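Local coordinates for sugar phosphate isomerase/epimerase (Parabacteroides distasonis, PDB 3OBE), which probably acts as an isomerase or epimerase on sugar or sugar-phosphate substrates, at residues Ile164-Lys176 and Val213-Gln227. Sequence-based numbering, arbitrary orientation. Where two conformers were deposited one is given.
Sequences ILWGYHNHSNEFK and VMFELDVYWAVMGQQ. With PO4 (phosphate ion), chain C.
Gly167 and Tyr168 pair in parallel with Met214 and Phe215, joining neighbouring strands 165-169 and 213-218 of a xylose isomerase-like TIM barrel. Met214 N to Trp166 O, Tyr168 N to Met214 O and Glu216 N to Tyr168 O form the ladder. In the selenomethionine Met214, with CG between its own backbone N and carbonyl carbon (chi1 57°) and the chain bent again at chi2, SE lies 3.7 Å from Gly167 CA, where no side chain intervenes. On the other face of the sheet, Tyr168 CB packs against CD2 and CE2 of Phe215, both at 3.9 Å.

At the C-terminal ends of the strands the contact turns polar. His169 swings its CG anti to the backbone N (chi1 173°), and NE2 donates a nearly straight 2.8 Å bond to Asp218 OD2, in the imidazole plane and on the anti lone pair of the carboxylate. This bond helps hold the ring's rotation. The other oxygen, OD1, caps helix 219-224 by accepting from Trp221 N. Glu216 crosses His169 with its carboxylate perpendicular to the ring; its OE1 is hydrogen-bonded to His96 NE2, outside the two segments. Asn170 OD1 takes the N-H of Asp218 at 2.9 Å, while its ND2 binds His171 O within the same loop.

His171 CD2 sits over a face of the Trp221 indole, 3.4 Å from NE1. His171 NE2 donates to O2 of a phosphate ion, probably from the crystallisation liquor, at 2.6 Å; the ion lies at the C-terminal end of the barrel, where TIM-barrel active sites are found. Farther out, Gln227 CG lies over one face of Phe175, and Ser172 OG donates to Trp221 O at 2.7 Å.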
ATOM      1  N   ILE A 164      -2.700  -4.126 -14.630  1.00 17.01           N
ATOM      2  CA  ILE A 164      -2.354  -3.574 -13.346  1.00 16.17           C
ATOM      3  C   ILE A 164      -3.472  -3.905 -12.337  1.00 15.42           C
ATOM      4  O   ILE A 164      -4.667  -3.761 -12.619  1.00 16.57           O
ATOM      5  CB  ILE A 164      -2.201  -2.055 -13.421  1.00 14.92           C
ATOM      6  CG1 ILE A 164      -1.088  -1.718 -14.378  1.00 17.27           C
ATOM      7  CG2 ILE A 164      -1.998  -1.451 -12.025  1.00 15.37           C
ATOM      8  CD1 ILE A 164      -0.997  -0.212 -14.784  1.00 14.55           C
ATOM      9  N   LEU A 165      -3.055  -4.280 -11.136  1.00 15.70           N
ATOM     10  CA  LEU A 165      -3.980  -4.661 -10.058  1.00 15.47           C
ATOM     11  C   LEU A 165      -4.383  -3.432  -9.276  1.00 14.83           C
ATOM     12  O   LEU A 165      -3.522  -2.754  -8.716  1.00 15.59           O
ATOM     13  CB  LEU A 165      -3.328  -5.619  -9.092  1.00 15.65           C
ATOM     14  CG  LEU A 165      -2.897  -6.976  -9.648  1.00 19.69           C
ATOM     15  CD1 LEU A 165      -2.103  -7.720  -8.575  1.00 23.97           C
ATOM     16  CD2 LEU A 165      -4.098  -7.806 -10.119  1.00 22.80           C
ATOM     17  N   TRP A 166      -5.670  -3.178  -9.189  1.00 14.35           N
ATOM     18  CA  TRP A 166      -6.185  -2.126  -8.312  1.00 13.23           C
ATOM     19  C   TRP A 166      -6.367  -2.690  -6.924  1.00 12.63           C
ATOM     20  O   TRP A 166      -6.937  -3.766  -6.763  1.00 14.94           O
ATOM     21  CB  TRP A 166      -7.500  -1.570  -8.852  1.00 13.11           C
ATOM     22  CG  TRP A 166      -7.932  -0.305  -8.176  1.00 13.00           C
ATOM     23  CD1 TRP A 166      -7.692   0.952  -8.627  1.00 14.72           C
ATOM     24  CD2 TRP A 166      -8.640  -0.157  -6.931  1.00 12.20           C
ATOM     25  NE1 TRP A 166      -8.203   1.877  -7.759  1.00 14.76           N
ATOM     26  CE2 TRP A 166      -8.824   1.229  -6.723  1.00 12.53           C
ATOM     27  CE3 TRP A 166      -9.165  -1.049  -5.991  1.00 11.19           C
ATOM     28  CZ2 TRP A 166      -9.453   1.735  -5.588  1.00 12.34           C
ATOM     29  CZ3 TRP A 166      -9.817  -0.547  -4.912  1.00 12.26           C
ATOM     30  CH2 TRP A 166      -9.939   0.819  -4.693  1.00 11.71           C
ATOM     31  N   GLY A 167      -5.972  -1.912  -5.902  1.00 13.01           N
ATOM     32  CA  GLY A 167      -6.136  -2.301  -4.515  1.00 12.25           C
ATOM     33  C   GLY A 167      -6.522  -1.144  -3.598  1.00 11.91           C
ATOM     34  O   GLY A 167      -6.416   0.012  -3.986  1.00 11.98           O
ATOM     35  N   TYR A 168      -6.899  -1.509  -2.381  1.00 12.18           N
ATOM     36  CA  TYR A 168      -7.357  -0.583  -1.346  1.00 12.02           C
ATOM     37  C   TYR A 168      -6.551  -0.802  -0.065  1.00 12.07           C
ATOM     38  O   TYR A 168      -6.444  -1.932   0.418  1.00 11.63           O
ATOM     39  CB  TYR A 168      -8.846  -0.749  -1.054  1.00 13.38           C
ATOM     40  CG  TYR A 168      -9.329   0.223  -0.037  1.00 11.80           C
ATOM     41  CD1 TYR A 168      -9.503   1.541  -0.384  1.00 12.56           C
ATOM     42  CD2 TYR A 168      -9.466  -0.133   1.321  1.00 12.10           C
ATOM     43  CE1 TYR A 168      -9.885   2.455   0.531  1.00 12.21           C
ATOM     44  CE2 TYR A 168      -9.827   0.788   2.245  1.00 12.16           C
ATOM     45  CZ  TYR A 168     -10.062   2.083   1.839  1.00 12.03           C
ATOM     46  OH  TYR A 168     -10.480   3.052   2.736  1.00 13.49           O
ATOM     47  N   HIS A 169      -5.987   0.281   0.461  1.00 12.68           N
ATOM     48  CA  HIS A 169      -5.137   0.270   1.657  1.00 11.93           C
ATOM     49  C   HIS A 169      -5.890   0.874   2.811  1.00 12.12           C
ATOM     50  O   HIS A 169      -6.335   2.041   2.740  1.00 12.91           O
ATOM     51  CB  HIS A 169      -3.856   1.049   1.387  1.00 12.75           C
ATOM     52  CG  HIS A 169      -2.999   1.240   2.587  1.00 12.82           C
ATOM     53  ND1 HIS A 169      -2.499   2.469   2.927  1.00 14.36           N
ATOM     54  CD2 HIS A 169      -2.514   0.360   3.502  1.00 12.93           C
ATOM     55  CE1 HIS A 169      -1.770   2.355   4.030  1.00 14.38           C
ATOM     56  NE2 HIS A 169      -1.764   1.086   4.411  1.00 11.97           N
ATOM     57  N   ASN A 170      -6.082   0.078   3.850  1.00 11.75           N
ATOM     58  CA  ASN A 170      -6.788   0.469   5.031  1.00 11.65           C
ATOM     59  C   ASN A 170      -5.900   1.214   6.047  1.00 11.10           C
ATOM     60  O   ASN A 170      -4.676   1.060   6.067  1.00 12.12           O
ATOM     61  CB  ASN A 170      -7.371  -0.741   5.813  1.00 10.53           C
ATOM     62  CG  ASN A 170      -6.308  -1.668   6.293  1.00 10.98           C
ATOM     63  OD1 ASN A 170      -5.745  -2.427   5.505  1.00 11.24           O
ATOM     64  ND2 ASN A 170      -6.003  -1.624   7.582  1.00 11.54           N
ATOM     65  N   HIS A 171      -6.549   1.953   6.955  1.00 11.06           N
ATOM     66  CA  HIS A 171      -5.925   2.361   8.220  1.00 12.10           C
ATOM     67  C   HIS A 171      -6.786   1.725   9.317  1.00 12.73           C
ATOM     68  O   HIS A 171      -7.034   0.534   9.217  1.00 12.23           O
ATOM     69  CB  HIS A 171      -5.795   3.861   8.278  1.00 13.67           C
ATOM     70  CG  HIS A 171      -4.876   4.378   7.205  1.00 14.10           C
ATOM     71  ND1 HIS A 171      -5.243   4.397   5.873  1.00 13.31           N
ATOM     72  CD2 HIS A 171      -3.581   4.779   7.255  1.00 14.24           C
ATOM     73  CE1 HIS A 171      -4.209   4.837   5.158  1.00 12.97           C
ATOM     74  NE2 HIS A 171      -3.189   5.059   5.967  1.00 14.01           N
ATOM     75  N   SER A 172      -7.242   2.464  10.322  1.00 12.98           N
ATOM     76  CA  SER A 172      -7.980   1.829  11.434  1.00 12.41           C
ATOM     77  C   SER A 172      -9.481   2.004  11.320  1.00 13.73           C
ATOM     78  O   SER A 172     -10.226   1.198  11.880  1.00 13.60           O
ATOM     79  CB  SER A 172      -7.502   2.331  12.789  1.00 14.48           C
ATOM     80  OG  SER A 172      -6.131   2.074  12.974  1.00 15.52           O
ATOM     81  N   ASN A 173      -9.918   3.044  10.623  1.00 14.23           N
ATOM     82  CA  ASN A 173     -11.358   3.403  10.650  1.00 15.06           C
ATOM     83  C   ASN A 173     -12.186   2.404   9.842  1.00 14.53           C
ATOM     84  O   ASN A 173     -13.413   2.339  10.017  1.00 15.79           O
ATOM     85  CB  ASN A 173     -11.593   4.806  10.152  1.00 15.09           C
ATOM     86  CG  ASN A 173     -11.268   5.851  11.178  1.00 19.42           C
ATOM     87  OD1 ASN A 173     -11.236   5.589  12.395  1.00 20.87           O
ATOM     88  ND2 ASN A 173     -11.107   7.087  10.703  1.00 25.83           N
ATOM     89  N   GLU A 174     -11.541   1.590   9.018  1.00 13.63           N
ATOM     90  CA  GLU A 174     -12.225   0.532   8.293  1.00 13.84           C
ATOM     91  C   GLU A 174     -12.697  -0.549   9.272  1.00 13.91           C
ATOM     92  O   GLU A 174     -13.497  -1.419   8.909  1.00 13.52           O
ATOM     93  CB  GLU A 174     -11.382  -0.089   7.231  1.00 14.32           C
ATOM     94  CG  GLU A 174     -11.068   0.821   6.056  1.00 12.91           C
ATOM     95  CD  GLU A 174      -9.963   1.803   6.206  1.00 14.61           C
ATOM     96  OE1 GLU A 174      -9.323   1.914   7.285  1.00 13.22           O
ATOM     97  OE2 GLU A 174      -9.704   2.517   5.189  1.00 12.18           O
ATOM     98  N   PHE A 175     -12.215  -0.480  10.507  1.00 14.45           N
ATOM     99  CA  PHE A 175     -12.632  -1.482  11.516  1.00 13.91           C
ATOM    100  C   PHE A 175     -13.645  -0.923  12.472  1.00 15.78           C
ATOM    101  O   PHE A 175     -13.962  -1.526  13.524  1.00 17.65           O
ATOM    102  CB  PHE A 175     -11.417  -2.103  12.177  1.00 15.42           C
ATOM    103  CG  PHE A 175     -10.493  -2.731  11.194  1.00 13.43           C
ATOM    104  CD1 PHE A 175     -10.898  -3.837  10.457  1.00 15.86           C
ATOM    105  CD2 PHE A 175      -9.298  -2.133  10.867  1.00 14.37           C
ATOM    106  CE1 PHE A 175     -10.074  -4.384   9.475  1.00 16.18           C
ATOM    107  CE2 PHE A 175      -8.465  -2.682   9.920  1.00 15.26           C
ATOM    108  CZ  PHE A 175      -8.849  -3.806   9.208  1.00 15.93           C
ATOM    109  N   LYS A 176     -14.222   0.217  12.111  1.00 15.73           N
ATOM    110  CA  LYS A 176     -15.478   0.650  12.689  1.00 17.09           C
ATOM    111  C   LYS A 176     -16.593  -0.142  12.008  1.00 17.49           C
ATOM    112  O   LYS A 176     -16.439  -0.554  10.866  1.00 16.63           O
ATOM    113  CB  LYS A 176     -15.692   2.141  12.499  1.00 18.76           C
ATOM    114  CG  LYS A 176     -14.646   3.020  13.236  1.00 23.58           C
ATOM    115  CD  LYS A 176     -14.827   4.549  12.992  1.00 28.43           C
ATOM    116  CE  LYS A 176     -14.254   5.407  14.191  1.00 34.20           C
ATOM    117  N   VAL A 213     -10.602  -6.130  -7.681  1.00 14.77           N
ATOM    118  CA  VAL A 213     -10.145  -5.420  -6.519  1.00 14.92           C
ATOM    119  C   VAL A 213      -9.412  -6.342  -5.567  1.00 15.08           C
ATOM    120  O   VAL A 213      -9.933  -7.402  -5.203  1.00 15.02           O
ATOM    121  CB  VAL A 213     -11.342  -4.779  -5.780  1.00 15.26           C
ATOM    122  CG1 VAL A 213     -10.926  -4.184  -4.391  1.00 13.17           C
ATOM    123  CG2 VAL A 213     -11.986  -3.715  -6.663  1.00 12.70           C
HETATM  124  N   MSE A 214      -8.214  -5.906  -5.142  1.00 13.33           N
HETATM  125  CA  MSE A 214      -7.539  -6.571  -4.026  1.00 14.07           C
HETATM  126  C   MSE A 214      -7.288  -5.539  -2.922  1.00 13.27           C
HETATM  127  O   MSE A 214      -7.669  -4.355  -3.042  1.00 13.44           O
HETATM  128  CB  MSE A 214      -6.255  -7.254  -4.511  1.00 13.60           C
HETATM  129  CG  MSE A 214      -5.237  -6.341  -5.205  1.00 13.89           C
HETATM  130 SE   MSE A 214      -4.099  -5.384  -3.944  0.75 13.58          SE
HETATM  131  CE  MSE A 214      -3.026  -4.482  -5.302  1.00 12.51           C
ATOM    132  N   PHE A 215      -6.720  -6.007  -1.809  1.00 12.94           N
ATOM    133  CA  PHE A 215      -6.547  -5.228  -0.614  1.00 12.48           C
ATOM    134  C   PHE A 215      -5.080  -5.258  -0.206  1.00 11.63           C
ATOM    135  O   PHE A 215      -4.418  -6.330  -0.247  1.00 13.65           O
ATOM    136  CB  PHE A 215      -7.504  -5.677   0.513  1.00 11.07           C
ATOM    137  CG  PHE A 215      -8.970  -5.342   0.200  1.00 12.09           C
ATOM    138  CD1 PHE A 215      -9.702  -6.159  -0.651  1.00 12.96           C
ATOM    139  CD2 PHE A 215      -9.553  -4.160   0.633  1.00 14.77           C
ATOM    140  CE1 PHE A 215     -10.974  -5.819  -1.010  1.00 13.67           C
ATOM    141  CE2 PHE A 215     -10.869  -3.844   0.277  1.00 13.99           C
ATOM    142  CZ  PHE A 215     -11.556  -4.651  -0.547  1.00 11.61           C
ATOM    143  N   GLU A 216      -4.610  -4.084   0.189  1.00 12.59           N
ATOM    144  CA  GLU A 216      -3.264  -3.912   0.777  1.00 11.66           C
ATOM    145  C   GLU A 216      -3.495  -3.794   2.251  1.00 12.58           C
ATOM    146  O   GLU A 216      -3.850  -2.723   2.766  1.00 11.82           O
ATOM    147  CB  GLU A 216      -2.582  -2.684   0.181  1.00 12.25           C
ATOM    148  CG  GLU A 216      -1.160  -2.353   0.719  1.00 12.12           C
ATOM    149  CD  GLU A 216      -0.529  -1.271  -0.055  1.00 12.81           C
ATOM    150  OE1 GLU A 216      -1.006  -0.146   0.070  1.00 10.78           O
ATOM    151  OE2 GLU A 216       0.526  -1.515  -0.706  1.00 12.06           O
ATOM    152  N   LEU A 217      -3.322  -4.903   2.943  1.00 13.11           N
ATOM    153  CA  LEU A 217      -3.657  -4.979   4.356  1.00 12.41           C
ATOM    154  C   LEU A 217      -2.596  -4.282   5.168  1.00 12.94           C
ATOM    155  O   LEU A 217      -1.446  -4.681   5.152  1.00 13.36           O
ATOM    156  CB  LEU A 217      -3.795  -6.405   4.835  1.00 12.47           C
ATOM    157  CG  LEU A 217      -4.141  -6.561   6.309  1.00 13.53           C
ATOM    158  CD1 LEU A 217      -5.443  -5.763   6.670  1.00 13.53           C
ATOM    159  CD2 LEU A 217      -4.181  -7.994   6.694  1.00 15.60           C
ATOM    160  N   ASP A 218      -3.023  -3.234   5.850  1.00 12.25           N
ATOM    161  CA  ASP A 218      -2.134  -2.559   6.834  1.00 11.51           C
ATOM    162  C   ASP A 218      -2.209  -3.282   8.162  1.00 12.93           C
ATOM    163  O   ASP A 218      -3.186  -3.170   8.887  1.00 13.94           O
ATOM    164  CB  ASP A 218      -2.396  -1.086   7.020  1.00 12.24           C
ATOM    165  CG  ASP A 218      -1.156  -0.407   7.575  1.00 11.36           C
ATOM    166  OD1 ASP A 218      -0.810  -0.782   8.736  1.00 13.61           O
ATOM    167  OD2 ASP A 218      -0.512   0.404   6.850  1.00 13.23           O
ATOM    168  N   VAL A 219      -1.193  -4.109   8.433  1.00 13.03           N
ATOM    169  CA  VAL A 219      -1.255  -4.956   9.604  1.00 14.03           C
ATOM    170  C   VAL A 219      -1.208  -4.114  10.880  1.00 14.51           C
ATOM    171  O   VAL A 219      -1.834  -4.458  11.897  1.00 14.27           O
ATOM    172  CB  VAL A 219      -0.185  -6.058   9.574  1.00 15.43           C
ATOM    173  CG1 VAL A 219      -0.470  -6.986   8.413  1.00 17.28           C
ATOM    174  CG2 VAL A 219       1.255  -5.465   9.530  1.00 14.15           C
ATOM    175  N   TYR A 220      -0.473  -3.005  10.846  1.00 14.75           N
ATOM    176  CA  TYR A 220      -0.349  -2.140  12.033  1.00 14.96           C
ATOM    177  C   TYR A 220      -1.649  -1.415  12.314  1.00 14.41           C
ATOM    178  O   TYR A 220      -2.111  -1.412  13.434  1.00 14.69           O
ATOM    179  CB  TYR A 220       0.739  -1.106  11.835  1.00 14.28           C
ATOM    180  CG  TYR A 220       0.882  -0.125  12.949  1.00 13.49           C
ATOM    181  CD1 TYR A 220       1.591  -0.452  14.139  1.00 14.61           C
ATOM    182  CD2 TYR A 220       0.346   1.160  12.845  1.00 13.06           C
ATOM    183  CE1 TYR A 220       1.761   0.524  15.152  1.00 15.47           C
ATOM    184  CE2 TYR A 220       0.512   2.082  13.857  1.00 14.45           C
ATOM    185  CZ  TYR A 220       1.215   1.766  14.986  1.00 15.21           C
ATOM    186  OH  TYR A 220       1.372   2.687  15.977  1.00 15.79           O
ATOM    187  N   TRP A 221      -2.238  -0.788  11.300  1.00 12.71           N
ATOM    188  CA  TRP A 221      -3.451  -0.014  11.573  1.00 12.94           C
ATOM    189  C   TRP A 221      -4.620  -0.971  11.886  1.00 12.88           C
ATOM    190  O   TRP A 221      -5.553  -0.581  12.597  1.00 13.02           O
ATOM    191  CB  TRP A 221      -3.784   0.918  10.405  1.00 13.53           C
ATOM    192  CG  TRP A 221      -2.783   2.050  10.245  1.00 13.35           C
ATOM    193  CD1 TRP A 221      -2.002   2.293   9.144  1.00 14.75           C
ATOM    194  CD2 TRP A 221      -2.439   3.075  11.196  1.00 13.03           C
ATOM    195  NE1 TRP A 221      -1.234   3.401   9.337  1.00 14.21           N
ATOM    196  CE2 TRP A 221      -1.469   3.906  10.585  1.00 14.04           C
ATOM    197  CE3 TRP A 221      -2.873   3.392  12.488  1.00 13.31           C
ATOM    198  CZ2 TRP A 221      -0.900   4.998  11.245  1.00 15.35           C
ATOM    199  CZ3 TRP A 221      -2.304   4.474  13.124  1.00 14.05           C
ATOM    200  CH2 TRP A 221      -1.324   5.260  12.506  1.00 16.15           C
ATOM    201  N   ALA A 222      -4.530  -2.225  11.456  1.00 13.38           N
ATOM    202  CA  ALA A 222      -5.496  -3.241  11.884  1.00 12.70           C
ATOM    203  C   ALA A 222      -5.353  -3.513  13.398  1.00 13.33           C
ATOM    204  O   ALA A 222      -6.337  -3.426  14.150  1.00 12.13           O
ATOM    205  CB  ALA A 222      -5.307  -4.530  11.092  1.00 13.20           C
ATOM    206  N   VAL A 223      -4.117  -3.741  13.864  1.00 12.46           N
ATOM    207  CA  VAL A 223      -3.887  -3.876  15.337  1.00 12.79           C
ATOM    208  C   VAL A 223      -4.339  -2.633  16.128  1.00 12.14           C
ATOM    209  O   VAL A 223      -4.969  -2.768  17.197  1.00 13.01           O
ATOM    210  CB  VAL A 223      -2.432  -4.251  15.650  1.00 12.24           C
ATOM    211  CG1 VAL A 223      -2.201  -4.224  17.178  1.00 14.43           C
ATOM    212  CG2 VAL A 223      -2.097  -5.660  15.025  1.00 14.02           C
HETATM  213  N   MSE A 224      -4.119  -1.428  15.587  1.00 11.84           N
HETATM  214  CA  MSE A 224      -4.530  -0.205  16.222  1.00 13.97           C
HETATM  215  C   MSE A 224      -6.041  -0.019  16.176  1.00 13.65           C
HETATM  216  O   MSE A 224      -6.583   0.750  16.970  1.00 16.23           O
HETATM  217  CB  MSE A 224      -3.841   1.010  15.601  1.00 14.66           C
HETATM  218  CG  MSE A 224      -2.356   0.972  15.784  1.00 15.37           C
HETATM  219 SE   MSE A 224      -1.845   1.483  17.565  0.75 16.87          SE
HETATM  220  CE  MSE A 224      -2.159   3.350  17.429  1.00 18.14           C
ATOM    221  N   GLY A 225      -6.715  -0.773  15.299  1.00 14.01           N
ATOM    222  CA  GLY A 225      -8.172  -0.878  15.293  1.00 14.98           C
ATOM    223  C   GLY A 225      -8.695  -2.081  16.058  1.00 14.89           C
ATOM    224  O   GLY A 225      -9.849  -2.472  15.858  1.00 15.18           O
ATOM    225  N   GLN A 226      -7.834  -2.661  16.898  1.00 14.49           N
ATOM    226  CA  GLN A 226      -8.158  -3.778  17.788  0.50 14.90           C
ATOM    227  C   GLN A 226      -8.400  -5.110  17.070  1.00 14.98           C
ATOM    228  O   GLN A 226      -9.065  -5.996  17.606  1.00 15.62           O
ATOM    229  CB  GLN A 226      -9.335  -3.445  18.699  0.50 15.79           C
ATOM    230  CG  GLN A 226      -9.178  -2.152  19.506  0.50 15.82           C
ATOM    231  CD  GLN A 226     -10.311  -1.929  20.496  0.50 16.06           C
ATOM    232  OE1 GLN A 226     -11.499  -2.050  20.148  0.50 18.73           O
ATOM    233  NE2 GLN A 226      -9.962  -1.557  21.725  0.50 16.72           N
ATOM    234  N   GLN A 227      -7.865  -5.233  15.879  1.00 13.36           N
ATOM    235  CA  GLN A 227      -8.046  -6.430  15.058  1.00 15.91           C
ATOM    236  C   GLN A 227      -6.778  -7.287  15.024  1.00 17.10           C
ATOM    237  O   GLN A 227      -5.656  -6.773  15.061  1.00 17.24           O
ATOM    238  CB  GLN A 227      -8.387  -6.039  13.631  1.00 16.20           C
ATOM    239  CG  GLN A 227      -9.644  -5.190  13.495  1.00 18.26           C
ATOM    240  CD  GLN A 227     -10.855  -5.880  14.037  1.00 21.12           C
ATOM    241  OE1 GLN A 227     -11.132  -7.041  13.690  1.00 18.75           O
ATOM    242  NE2 GLN A 227     -11.583  -5.211  14.928  1.00 25.39           N
TER
HETATM  243  P   PO4 C 400      -0.224   6.098   4.064  1.00 16.65           P
HETATM  244  O1  PO4 C 400       0.919   7.091   4.314  1.00 15.08           O
HETATM  245  O2  PO4 C 400      -0.659   5.599   5.405  1.00 15.89           O
HETATM  246  O3  PO4 C 400       0.466   4.956   3.258  1.00 14.46           O
HETATM  247  O4  PO4 C 400      -1.309   6.667   3.216  1.00 17.19           O
HETATM  248  O   HOH W   1     -12.412  -2.804  15.789  1.00 35.71           O